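B-agarase (Saccharophagus degradans, PDB 4BQ2) hydrolyses the beta-linkages of agarose as a family 50 glycoside hydrolase, acting as an exo-beta-agarase. Local coordinates at residues A[62-67]-A[167-172]; A[118-123]-A[132-137]; A[612-617]-A[624-629]; A[616-621]-A[642-647]. One frame throughout, in Å; residues are numbered along the deposited sequence.

Contact 1: residues A[62-67]-A[167-172]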
loop_
_atom_site.group_PDB
_atom_site.type_symbol
_atom_site.label_atom_id
_atom_site.label_comp_id
_atom_site.label_asym_id
_atom_site.label_seq_id
_atom_site.Cartn_x
_atom_site.Cartn_y
_atom_site.Cartn_z
ATOM N N TRP A 62 -21.312 -18.090 -18.414
ATOM C CA TRP A 62 -22.627 -17.434 -18.503
ATOM C C TRP A 62 -22.605 -16.336 -19.549
ATOM O O TRP A 62 -21.668 -15.554 -19.594
ATOM C CB TRP A 62 -23.000 -16.735 -17.190
ATOM C CG TRP A 62 -23.414 -17.567 -16.004
ATOM C CD1 TRP A 62 -24.575 -18.266 -15.849
ATOM C CD2 TRP A 62 -22.707 -17.695 -14.764
ATOM N NE1 TRP A 62 -24.614 -18.856 -14.614
ATOM C CE2 TRP A 62 -23.484 -18.514 -13.922
ATOM C CE3 TRP A 62 -21.477 -17.214 -14.293
ATOM C CZ2 TRP A 62 -23.078 -18.866 -12.637
ATOM C CZ3 TRP A 62 -21.067 -17.574 -13.010
ATOM C CH2 TRP A 62 -21.872 -18.388 -12.201
ATOM N N ASP A 63 -23.652 -16.246 -20.365
ATOM C CA ASP A 63 -23.795 -15.130 -21.300
ATOM C C ASP A 63 -24.718 -14.055 -20.738
ATOM O O ASP A 63 -25.956 -14.172 -20.806
ATOM C CB ASP A 63 -24.287 -15.604 -22.675
ATOM C CG ASP A 63 -24.358 -14.471 -23.710
ATOM O OD1 ASP A 63 -24.187 -13.282 -23.362
ATOM O OD2 ASP A 63 -24.607 -14.770 -24.891
ATOM N N TRP A 64 -24.106 -13.013 -20.166
ATOM C CA TRP A 64 -24.848 -11.857 -19.656
ATOM C C TRP A 64 -24.621 -10.609 -20.515
ATOM O O TRP A 64 -24.731 -9.477 -20.019
ATOM C CB TRP A 64 -24.437 -11.551 -18.195
ATOM C CG TRP A 64 -24.683 -12.666 -17.187
ATOM C CD1 TRP A 64 -25.658 -13.635 -17.238
ATOM C CD2 TRP A 64 -23.949 -12.905 -15.976
ATOM N NE1 TRP A 64 -25.573 -14.457 -16.131
ATOM C CE2 TRP A 64 -24.536 -14.030 -15.340
ATOM C CE3 TRP A 64 -22.874 -12.254 -15.345
ATOM C CZ2 TRP A 64 -24.066 -14.535 -14.126
ATOM C CZ3 TRP A 64 -22.404 -12.765 -14.132
ATOM C CH2 TRP A 64 -22.996 -13.896 -13.542
ATOM N N SER A 65 -24.303 -10.797 -21.793
ATOM C CA SER A 65 -24.012 -9.665 -22.669
ATOM C C SER A 65 -25.181 -8.687 -22.861
ATOM O O SER A 65 -24.965 -7.545 -23.262
ATOM C CB SER A 65 -23.470 -10.133 -24.032
ATOM O OG SER A 65 -24.489 -10.776 -24.770
ATOM N N GLU A 66 -26.405 -9.101 -22.556
ATOM C CA GLU A 66 -27.537 -8.184 -22.714
ATOM C C GLU A 66 -27.590 -7.178 -21.560
ATOM O O GLU A 66 -28.255 -6.144 -21.662
ATOM C CB GLU A 66 -28.868 -8.932 -22.831
ATOM C CG GLU A 66 -29.468 -9.401 -21.513
ATOM C CD GLU A 66 -29.145 -10.844 -21.175
ATOM O OE1 GLU A 66 -28.025 -11.332 -21.517
ATOM O OE2 GLU A 66 -30.022 -11.495 -20.553
ATOM N N PHE A 67 -26.883 -7.482 -20.469
ATOM C CA PHE A 67 -26.843 -6.584 -19.307
ATOM C C PHE A 67 -25.880 -5.435 -19.522
ATOM O O PHE A 67 -24.753 -5.445 -19.005
ATOM C CB PHE A 67 -26.491 -7.345 -18.036
ATOM C CG PHE A 67 -27.587 -8.241 -17.557
ATOM C CD1 PHE A 67 -28.724 -7.710 -16.975
ATOM C CD2 PHE A 67 -27.485 -9.620 -17.692
ATOM C CE1 PHE A 67 -29.743 -8.533 -16.530
ATOM C CE2 PHE A 67 -28.505 -10.453 -17.252
ATOM C CZ PHE A 67 -29.629 -9.909 -16.661
ATOM N N ALA A 167 -16.977 -16.770 -16.529
ATOM C CA ALA A 167 -16.548 -18.147 -16.283
ATOM C C ALA A 167 -16.411 -18.506 -14.819
ATOM O O ALA A 167 -16.493 -19.677 -14.455
ATOM C CB ALA A 167 -15.234 -18.446 -17.015
ATOM N N LYS A 168 -16.179 -17.514 -13.964
ATOM C CA LYS A 168 -15.944 -17.845 -12.586
ATOM C C LYS A 168 -16.250 -16.659 -11.690
ATOM O O LYS A 168 -15.958 -15.519 -12.048
ATOM C CB LYS A 168 -14.503 -18.281 -12.406
ATOM C CG LYS A 168 -14.139 -18.674 -10.991
ATOM C CD LYS A 168 -12.635 -18.803 -10.852
ATOM C CE LYS A 168 -12.233 -20.230 -10.685
ATOM N NZ LYS A 168 -10.938 -20.202 -9.932
ATOM N N ILE A 169 -16.862 -16.952 -10.549
ATOM C CA ILE A 169 -17.132 -15.932 -9.545
ATOM C C ILE A 169 -16.604 -16.454 -8.221
ATOM O O ILE A 169 -17.074 -17.464 -7.689
ATOM C CB ILE A 169 -18.634 -15.595 -9.427
ATOM C CG1 ILE A 169 -19.133 -14.993 -10.740
ATOM C CG2 ILE A 169 -18.882 -14.640 -8.256
ATOM C CD1 ILE A 169 -20.637 -14.849 -10.794
ATOM N N SER A 170 -15.633 -15.740 -7.675
ATOM C CA SER A 170 -14.954 -16.204 -6.488
ATOM C C SER A 170 -15.163 -15.232 -5.330
ATOM O O SER A 170 -15.062 -14.032 -5.535
ATOM C CB SER A 170 -13.457 -16.293 -6.823
ATOM O OG SER A 170 -12.741 -16.488 -5.651
ATOM N N LEU A 171 -15.506 -15.758 -4.152
ATOM C CA LEU A 171 -15.476 -15.006 -2.898
ATOM C C LEU A 171 -14.464 -15.657 -1.965
ATOM O O LEU A 171 -14.614 -16.810 -1.597
ATOM C CB LEU A 171 -16.859 -14.956 -2.231
ATOM C CG LEU A 171 -17.884 -13.981 -2.841
ATOM C CD1 LEU A 171 -19.259 -14.212 -2.234
ATOM C CD2 LEU A 171 -17.491 -12.520 -2.673
ATOM N N SER A 172 -13.431 -14.916 -1.574
ATOM C CA SER A 172 -12.369 -15.505 -0.777
ATOM C C SER A 172 -11.983 -14.678 0.438
ATOM O O SER A 172 -12.095 -13.452 0.431
ATOM C CB SER A 172 -11.108 -15.785 -1.604
ATOM O OG SER A 172 -10.616 -14.617 -2.293
#
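The apolar part of this contact is the delta methyl of Ile169 set against two indole rings. Its CD1 lies 3.5 Å from CZ3 of Trp62, approaching that ring obliquely, and 3.7 Å from CH2 of Trp64, which it meets at the ring edge near the plane. The isoleucine chain points CG1 away from its own carbonyl carbon (chi1 -64°) and runs on extended, carrying CD1 to the far six-membered ends of both indoles. Trp62 and Trp64 also pack on each other: CZ2 of Trp64 sits over one face of Trp62, near its rim, and CB of Trp62 over a face of Trp64.

No hydrogen bond joins the two segments; the side-chain hydrogen bonds lie within the loop. OD1 of Asp63 takes the backbone N of Ser65 at 2.9 Å (164° at the hydrogen), an Asx turn, and also OG of the same serine. The backbone of Trp62 bonds to Ile166, just before 167-172, and tethers the loop to strand 166-174.

Leu88, Leu72 and Phe74 also touch Ile169. The contact is therefore apolar packing of the loop between strands 51-56 and 70-79 on strand 166-174 in the agarase CBM-like domain: wide indoles suit a reaching loop.

Contact 2: residues A[118-123]-A[132-137]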
loop_
_atom_site.group_PDB
_atom_site.type_symbol
_atom_site.label_atom_id
_atom_site.label_comp_id
_atom_site.label_asym_id
_atom_site.label_seq_id
_atom_site.Cartn_x
_atom_site.Cartn_y
_atom_site.Cartn_z
ATOM N N GLY A 118 -21.685 -0.391 -17.193
ATOM C CA GLY A 118 -22.404 0.852 -17.047
ATOM C C GLY A 118 -21.744 1.868 -16.124
ATOM O O GLY A 118 -20.719 1.582 -15.495
ATOM N N HIS A 119 -22.349 3.059 -16.071
ATOM C CA HIS A 119 -22.016 4.106 -15.104
ATOM C C HIS A 119 -20.532 4.411 -15.138
ATOM O O HIS A 119 -19.974 4.656 -16.218
ATOM C CB HIS A 119 -22.547 3.724 -13.705
ATOM C CG HIS A 119 -24.041 3.627 -13.633
ATOM N ND1 HIS A 119 -24.747 3.840 -12.464
ATOM C CD2 HIS A 119 -24.968 3.370 -14.591
ATOM C CE1 HIS A 119 -26.040 3.686 -12.705
ATOM N NE2 HIS A 119 -26.199 3.410 -13.992
ATOM N N ASP A 120 -19.869 4.379 -13.987
ATOM C CA ASP A 120 -18.461 4.739 -13.968
ATOM C C ASP A 120 -17.527 3.652 -14.479
ATOM O O ASP A 120 -16.302 3.804 -14.387
ATOM C CB ASP A 120 -18.020 5.304 -12.600
ATOM C CG ASP A 120 -18.375 4.387 -11.401
ATOM O OD1 ASP A 120 -19.112 3.387 -11.559
ATOM O OD2 ASP A 120 -17.927 4.716 -10.265
ATOM N N LEU A 121 -18.090 2.565 -15.017
ATOM C CA LEU A 121 -17.288 1.601 -15.781
ATOM C C LEU A 121 -17.101 1.993 -17.236
ATOM O O LEU A 121 -16.121 1.580 -17.843
ATOM C CB LEU A 121 -17.830 0.163 -15.688
ATOM C CG LEU A 121 -17.928 -0.536 -14.317
ATOM C CD1 LEU A 121 -18.342 -1.997 -14.504
ATOM C CD2 LEU A 121 -16.637 -0.466 -13.506
ATOM N N GLU A 122 -18.001 2.819 -17.777
ATOM C CA GLU A 122 -18.057 3.077 -19.227
ATOM C C GLU A 122 -16.794 3.710 -19.818
ATOM O O GLU A 122 -16.208 3.169 -20.761
ATOM C CB GLU A 122 -19.283 3.908 -19.591
ATOM C CG GLU A 122 -20.582 3.182 -19.317
ATOM C CD GLU A 122 -21.573 3.342 -20.448
ATOM O OE1 GLU A 122 -22.007 4.489 -20.690
ATOM O OE2 GLU A 122 -21.901 2.327 -21.104
ATOM N N VAL A 123 -16.393 4.864 -19.300
ATOM C CA VAL A 123 -15.033 5.334 -19.537
ATOM C C VAL A 123 -14.334 4.983 -18.215
ATOM O O VAL A 123 -14.446 5.724 -17.248
ATOM C CB VAL A 123 -14.971 6.840 -19.918
ATOM C CG1 VAL A 123 -13.524 7.336 -20.005
ATOM C CG2 VAL A 123 -15.705 7.094 -21.238
ATOM N N LEU A 132 -4.879 2.104 -11.694
ATOM C CA LEU A 132 -5.875 1.319 -10.948
ATOM C C LEU A 132 -7.122 2.131 -10.589
ATOM O O LEU A 132 -8.070 1.592 -10.092
ATOM C CB LEU A 132 -5.259 0.718 -9.666
ATOM C CG LEU A 132 -3.959 -0.075 -9.952
ATOM C CD1 LEU A 132 -3.391 -0.701 -8.690
ATOM C CD2 LEU A 132 -4.192 -1.144 -11.010
ATOM N N ASN A 133 -7.089 3.437 -10.811
ATOM C CA ASN A 133 -8.202 4.312 -10.452
ATOM C C ASN A 133 -9.373 4.230 -11.406
ATOM O O ASN A 133 -9.247 3.691 -12.505
ATOM C CB ASN A 133 -7.714 5.762 -10.445
ATOM C CG ASN A 133 -6.544 5.953 -9.525
ATOM O OD1 ASN A 133 -5.430 6.309 -9.959
ATOM N ND2 ASN A 133 -6.769 5.688 -8.259
ATOM N N LEU A 134 -10.506 4.803 -10.987
ATOM C CA LEU A 134 -11.586 5.111 -11.912
ATOM C C LEU A 134 -11.265 6.452 -12.597
ATOM O O LEU A 134 -10.281 7.125 -12.231
ATOM C CB LEU A 134 -12.911 5.140 -11.157
ATOM C CG LEU A 134 -13.275 3.735 -10.657
ATOM C CD1 LEU A 134 -14.141 3.735 -9.419
ATOM C CD2 LEU A 134 -13.887 2.859 -11.742
ATOM N N ALA A 135 -12.096 6.845 -13.559
ATOM C CA ALA A 135 -11.809 7.990 -14.430
ATOM C C ALA A 135 -11.671 9.302 -13.663
ATOM O O ALA A 135 -10.916 10.196 -14.083
ATOM C CB ALA A 135 -12.882 8.122 -15.510
ATOM N N SER A 136 -12.402 9.387 -12.547
ATOM C CA SER A 136 -12.399 10.509 -11.606
ATOM C C SER A 136 -11.041 10.791 -10.948
ATOM O O SER A 136 -10.821 11.887 -10.405
ATOM C CB SER A 136 -13.358 10.167 -10.488
ATOM O OG SER A 136 -12.912 8.967 -9.851
ATOM N N GLY A 137 -10.153 9.792 -10.951
ATOM C CA GLY A 137 -8.894 9.902 -10.214
ATOM C C GLY A 137 -9.030 9.535 -8.748
ATOM O O GLY A 137 -8.156 9.880 -7.933
HETATM O O HOH W 1 -14.817 5.883 -14.413
#
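The carboxylate of Asp120 is the flat group that meets the other segment: CD1 of Leu134 approaches it from one face, over its OD2 side, at 4.0 Å from OD2, and the two side chains run obliquely to one another. Both carboxylate oxygens have partners beyond the two segments, OD1 in a salt bridge with Lys115 and OD2 in a hydrogen bond from Asn141. The other methyl of Leu134, CD2, rests 3.7 Å from the backbone O of Asp120, so the leucine fork spans carboxylate and carbonyl.

Further along, CB of Ala135 comes within 3.3 Å of the O of Val123; the small methyl suits so close a backbone approach. No direct hydrogen bond joins the segments. Instead a water lies between them, 2.6 Å from Asp120 O and 2.9 Å from Val123 O. It accepts the N-H of Ala135 at 3.0 Å and lies within donating distance of both carbonyls, though it need not serve both at once.

Leu134 to Gly137 form a type I beta turn, and Asp120 and Leu121 a short 3-10 turn. This is a water-bridged pairing of irregular turns within the long connection between strands 110-115 and 150-155 of the agarase CBM-like domain.

Contact 3: residues A[612-617]-A[624-629]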
loop_
_atom_site.group_PDB
_atom_site.type_symbol
_atom_site.label_atom_id
_atom_site.label_comp_id
_atom_site.label_asym_id
_atom_site.label_seq_id
_atom_site.Cartn_x
_atom_site.Cartn_y
_atom_site.Cartn_z
ATOM N N GLU A 612 14.678 -15.420 -4.849
ATOM C CA GLU A 612 16.032 -15.101 -5.257
ATOM C C GLU A 612 16.404 -13.694 -4.782
ATOM O O GLU A 612 17.547 -13.434 -4.409
ATOM C CB GLU A 612 16.186 -15.197 -6.779
ATOM C CG GLU A 612 16.083 -16.631 -7.298
ATOM C CD GLU A 612 14.689 -17.090 -7.696
ATOM O OE1 GLU A 612 13.657 -16.453 -7.331
ATOM O OE2 GLU A 612 14.632 -18.126 -8.429
ATOM N N VAL A 613 15.417 -12.803 -4.786
ATOM C CA VAL A 613 15.611 -11.414 -4.427
ATOM C C VAL A 613 15.635 -11.268 -2.904
ATOM O O VAL A 613 16.436 -10.477 -2.352
ATOM C CB VAL A 613 14.494 -10.554 -5.060
ATOM C CG1 VAL A 613 14.639 -9.109 -4.637
ATOM C CG2 VAL A 613 14.593 -10.635 -6.578
ATOM N N VAL A 614 14.790 -12.039 -2.228
ATOM C CA VAL A 614 14.778 -12.037 -0.771
ATOM C C VAL A 614 16.138 -12.523 -0.246
ATOM O O VAL A 614 16.704 -11.928 0.663
ATOM C CB VAL A 614 13.654 -12.920 -0.195
ATOM C CG1 VAL A 614 13.685 -12.850 1.315
ATOM C CG2 VAL A 614 12.259 -12.469 -0.683
ATOM N N LYS A 615 16.682 -13.578 -0.844
ATOM C CA LYS A 615 17.975 -14.118 -0.351
ATOM C C LYS A 615 19.131 -13.135 -0.584
ATOM O O LYS A 615 20.036 -13.005 0.252
ATOM C CB LYS A 615 18.249 -15.467 -0.994
ATOM C CG LYS A 615 17.351 -16.559 -0.406
ATOM C CD LYS A 615 17.388 -17.829 -1.249
ATOM C CE LYS A 615 16.856 -19.033 -0.491
ATOM N NZ LYS A 615 16.769 -20.221 -1.390
ATOM N N ALA A 616 19.049 -12.400 -1.690
ATOM C CA ALA A 616 19.998 -11.329 -1.992
ATOM C C ALA A 616 19.955 -10.251 -0.916
ATOM O O ALA A 616 20.998 -9.806 -0.438
ATOM C CB ALA A 616 19.733 -10.737 -3.388
ATOM N N ALA A 617 18.745 -9.849 -0.515
ATOM C CA ALA A 617 18.576 -8.851 0.538
ATOM C C ALA A 617 19.120 -9.390 1.864
ATOM O O ALA A 617 19.752 -8.665 2.643
ATOM C CB ALA A 617 17.106 -8.463 0.670
ATOM N N VAL A 624 15.890 -7.213 6.861
ATOM C CA VAL A 624 15.117 -7.353 5.623
ATOM C C VAL A 624 13.710 -6.777 5.821
ATOM O O VAL A 624 13.002 -7.155 6.782
ATOM C CB VAL A 624 15.021 -8.835 5.175
ATOM C CG1 VAL A 624 14.307 -8.918 3.834
ATOM C CG2 VAL A 624 16.427 -9.442 5.027
ATOM N N SER A 625 13.282 -5.870 4.936
ATOM C CA SER A 625 11.950 -5.221 5.113
ATOM C C SER A 625 10.926 -5.735 4.126
ATOM O O SER A 625 11.240 -5.951 2.936
ATOM C CB SER A 625 12.041 -3.699 4.963
ATOM O OG SER A 625 12.852 -3.390 3.860
ATOM N N TYR A 626 9.711 -5.911 4.628
ATOM C CA TYR A 626 8.563 -6.369 3.836
ATOM C C TYR A 626 7.383 -5.442 4.153
ATOM O O TYR A 626 7.172 -5.067 5.315
ATOM C CB TYR A 626 8.140 -7.787 4.239
ATOM C CG TYR A 626 9.258 -8.840 4.255
ATOM C CD1 TYR A 626 9.587 -9.557 3.095
ATOM C CD2 TYR A 626 9.989 -9.094 5.421
ATOM C CE1 TYR A 626 10.609 -10.524 3.095
ATOM C CE2 TYR A 626 11.014 -10.058 5.442
ATOM C CZ TYR A 626 11.318 -10.760 4.276
ATOM O OH TYR A 626 12.326 -11.706 4.289
ATOM N N ASN A 627 6.602 -5.114 3.133
ATOM C CA ASN A 627 5.299 -4.427 3.316
ATOM C C ASN A 627 4.244 -5.536 3.162
ATOM O O ASN A 627 4.246 -6.213 2.148
ATOM C CB ASN A 627 5.097 -3.389 2.198
ATOM C CG ASN A 627 6.068 -2.235 2.302
ATOM O OD1 ASN A 627 6.743 -2.093 3.323
ATOM N ND2 ASN A 627 6.177 -1.435 1.249
ATOM N N SER A 628 3.367 -5.720 4.144
ATOM C CA SER A 628 2.430 -6.839 4.097
ATOM C C SER A 628 1.048 -6.385 4.546
ATOM O O SER A 628 0.751 -6.275 5.759
ATOM C CB SER A 628 2.934 -8.050 4.926
ATOM O OG SER A 628 2.074 -9.196 4.755
ATOM N N TYR A 629 0.212 -6.079 3.558
ATOM C CA TYR A 629 -1.132 -5.643 3.838
ATOM C C TYR A 629 -2.054 -6.855 3.874
ATOM O O TYR A 629 -2.666 -7.217 2.876
ATOM C CB TYR A 629 -1.571 -4.661 2.763
ATOM C CG TYR A 629 -0.829 -3.319 2.787
ATOM C CD1 TYR A 629 -1.230 -2.307 3.655
ATOM C CD2 TYR A 629 0.184 -3.051 1.890
ATOM C CE1 TYR A 629 -0.586 -1.072 3.663
ATOM C CE2 TYR A 629 0.848 -1.820 1.897
ATOM C CZ TYR A 629 0.435 -0.830 2.779
ATOM O OH TYR A 629 1.061 0.423 2.773
#
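Val614 and Tyr626 approach each other at about a right angle, the valine meeting the phenol at its hydroxyl end. CG1 of Val614 lies 3.5 Å from OH and 4.2 Å from CE1 of Tyr626, at the ring edge and near its plane. That methyl is placed by a chi1 of -179°, which directs CG1 away from the helix backbone N. In Tyr626 a chi1 of -52° puts CG opposite the carbonyl carbon, and the ring end, not the CB, reaches the helix.

One turn further along the helix, Ala617 faces Val624. CB of Ala617 is 4.2 Å from CG1 of Val624, while CG2 of the valine lies 4.2 Å from the backbone C of Ala617. The short alanine lets helix and strand come near, and the branched valine fills the interval with both methyls. No hydrogen bond crosses between the segments.

Strand 624-627 pairs with parallel strand 648-652, and Ser625 also bonds to Phe604. Helix 611-620 packs on this strand while touching Phe583 of helix 565-593 through Ala617 and Leu644 of helix 641-644 through Val614. A helix leading into a parallel strand is consistent with the (beta/alpha)8 barrel expected of this glycoside hydrolase family.

Contact 4: residues A[616-621]-A[642-647]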
loop_
_atom_site.group_PDB
_atom_site.type_symbol
_atom_site.label_atom_id
_atom_site.label_comp_id
_atom_site.label_asym_id
_atom_site.label_seq_id
_atom_site.Cartn_x
_atom_site.Cartn_y
_atom_site.Cartn_z
ATOM N N ALA A 616 19.049 -12.400 -1.690
ATOM C CA ALA A 616 19.998 -11.329 -1.992
ATOM C C ALA A 616 19.955 -10.251 -0.916
ATOM O O ALA A 616 20.998 -9.806 -0.438
ATOM C CB ALA A 616 19.733 -10.737 -3.388
ATOM N N ALA A 617 18.745 -9.849 -0.515
ATOM C CA ALA A 617 18.576 -8.851 0.538
ATOM C C ALA A 617 19.120 -9.390 1.864
ATOM O O ALA A 617 19.752 -8.665 2.643
ATOM C CB ALA A 617 17.106 -8.463 0.670
ATOM N N ALA A 618 18.906 -10.680 2.105
ATOM C CA ALA A 618 19.404 -11.272 3.360
ATOM C C ALA A 618 20.934 -11.162 3.441
ATOM O O ALA A 618 21.497 -11.063 4.524
ATOM C CB ALA A 618 18.962 -12.725 3.483
ATOM N N LYS A 619 21.598 -11.160 2.296
ATOM C CA LYS A 619 23.061 -11.166 2.249
ATOM C C LYS A 619 23.616 -9.792 2.635
ATOM O O LYS A 619 24.643 -9.711 3.327
ATOM C CB LYS A 619 23.531 -11.585 0.844
ATOM C CG LYS A 619 25.026 -11.884 0.700
ATOM C CD LYS A 619 25.332 -12.434 -0.697
ATOM C CE LYS A 619 26.729 -13.043 -0.774
ATOM N NZ LYS A 619 27.776 -12.102 -0.306
ATOM N N TYR A 620 22.920 -8.722 2.222
ATOM C CA TYR A 620 23.468 -7.376 2.336
ATOM C C TYR A 620 22.775 -6.461 3.347
ATOM O O TYR A 620 23.422 -5.622 3.967
ATOM C CB TYR A 620 23.490 -6.680 0.967
ATOM C CG TYR A 620 24.470 -7.305 -0.012
ATOM C CD1 TYR A 620 25.838 -7.037 0.072
ATOM C CD2 TYR A 620 24.028 -8.150 -1.007
ATOM C CE1 TYR A 620 26.740 -7.606 -0.811
ATOM C CE2 TYR A 620 24.923 -8.731 -1.890
ATOM C CZ TYR A 620 26.270 -8.443 -1.779
ATOM O OH TYR A 620 27.146 -8.987 -2.672
ATOM N N ALA A 621 21.457 -6.588 3.482
ATOM C CA ALA A 621 20.709 -5.774 4.441
ATOM C C ALA A 621 20.947 -6.270 5.857
ATOM O O ALA A 621 21.005 -7.488 6.094
ATOM C CB ALA A 621 19.234 -5.817 4.118
ATOM N N ALA A 642 12.629 -18.668 8.709
ATOM C CA ALA A 642 13.462 -19.498 9.614
ATOM C C ALA A 642 14.775 -19.902 8.984
ATOM O O ALA A 642 15.807 -19.861 9.647
ATOM C CB ALA A 642 12.706 -20.744 10.094
ATOM N N GLU A 643 14.745 -20.285 7.712
ATOM C CA GLU A 643 15.976 -20.648 7.022
ATOM C C GLU A 643 16.899 -19.434 6.827
ATOM O O GLU A 643 18.126 -19.582 6.871
ATOM C CB GLU A 643 15.692 -21.327 5.668
ATOM C CG GLU A 643 16.959 -21.731 4.900
ATOM C CD GLU A 643 16.932 -21.300 3.428
ATOM O OE1 GLU A 643 16.971 -20.062 3.128
ATOM O OE2 GLU A 643 16.870 -22.208 2.550
ATOM N N LEU A 644 16.333 -18.242 6.607
ATOM C CA LEU A 644 17.165 -17.049 6.454
ATOM C C LEU A 644 17.774 -16.652 7.785
ATOM O O LEU A 644 18.913 -16.218 7.828
ATOM C CB LEU A 644 16.328 -15.863 5.943
ATOM C CG LEU A 644 15.648 -16.008 4.600
ATOM C CD1 LEU A 644 14.805 -14.770 4.323
ATOM C CD2 LEU A 644 16.701 -16.173 3.525
ATOM N N ASP A 645 16.996 -16.803 8.858
ATOM C CA ASP A 645 17.403 -16.403 10.205
ATOM C C ASP A 645 17.893 -14.945 10.210
ATOM O O ASP A 645 18.955 -14.659 10.778
ATOM C CB ASP A 645 18.509 -17.328 10.755
ATOM C CG ASP A 645 18.670 -17.212 12.273
ATOM O OD1 ASP A 645 17.725 -16.714 12.945
ATOM O OD2 ASP A 645 19.748 -17.621 12.789
ATOM N N LYS A 646 17.122 -14.037 9.596
ATOM C CA LYS A 646 17.474 -12.610 9.574
ATOM C C LYS A 646 16.439 -11.823 10.344
ATOM O O LYS A 646 15.228 -12.062 10.199
ATOM C CB LYS A 646 17.502 -11.990 8.144
ATOM C CG LYS A 646 18.624 -12.399 7.215
ATOM C CD LYS A 646 19.997 -11.805 7.579
ATOM C CE LYS A 646 20.072 -10.293 7.353
ATOM N NZ LYS A 646 21.478 -9.812 7.468
ATOM N N PRO A 647 16.898 -10.819 11.085
ATOM C CA PRO A 647 15.954 -9.888 11.667
ATOM C C PRO A 647 15.212 -9.203 10.521
ATOM O O PRO A 647 15.787 -8.952 9.446
ATOM C CB PRO A 647 16.839 -8.915 12.435
ATOM C CG PRO A 647 18.184 -9.011 11.778
ATOM C CD PRO A 647 18.301 -10.438 11.344
#
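The ammonium group of Lys646 reaches across to the carbonyl oxygens at the C-terminal end of helix 611-620. Its NZ donates to O of Ala621 at 2.7 Å, lying in the carbonyl plane with a C=O...N angle of 159°. A second bond, to O of Ala618, is weak at 3.2 Å. Ala621 is the first residue to leave helical geometry, and the lysine thus meets carbonyls where the helix is ending. A bound glycerol, probably from the crystallisation liquor, lies near NZ and hydrogen-bonds to the backbone O of Tyr620, which can only accept.

The lysine does not reach out straight. Chi2 (-73°) and chi3 (-69°) both bend it, folding the chain alongside the helix. Its methylenes therefore pack on the way: CG lies 3.8 Å from CB of Ala618, and CD 3.5 Å from the O of that residue. Ala618, with just a methyl, is small enough to accept a folded lysine. CD2 of Leu644 comes within 4.1 Å of the same CB, from a direction roughly perpendicular to the lysine.

Asp645, between Leu644 and Lys646 in the chain, turns to a positive phi; its OD2 forms a salt bridge with Lys266 and its OD1 a hydrogen bond with Trp271 NE1. The charge of Lys646 sits where carbonyl dipoles converge, likely favouring its protonated state, while its aliphatic stem joins the packing.

Contacts 1 and 2 belong to the agarase CBM-like domain, and contacts 3 and 4 to the region matching the beta-galactosidase family; the pairs do not touch. Contacts 1 and 3 are buried and apolar, and neither has a hydrogen bond between its two segments, whereas contacts 2 and 4 are only partly buried and depend on polar links, a water in one and a lysine ammonium in the other. Contacts 3 and 4 share helix 611-620, with centres about 9 Å apart, and a probable backbone bond from Val624 to Pro647 joins them. Contacts 1 and 2 lie about 20 Å apart, centre to centre, one against a strand and the other between turns.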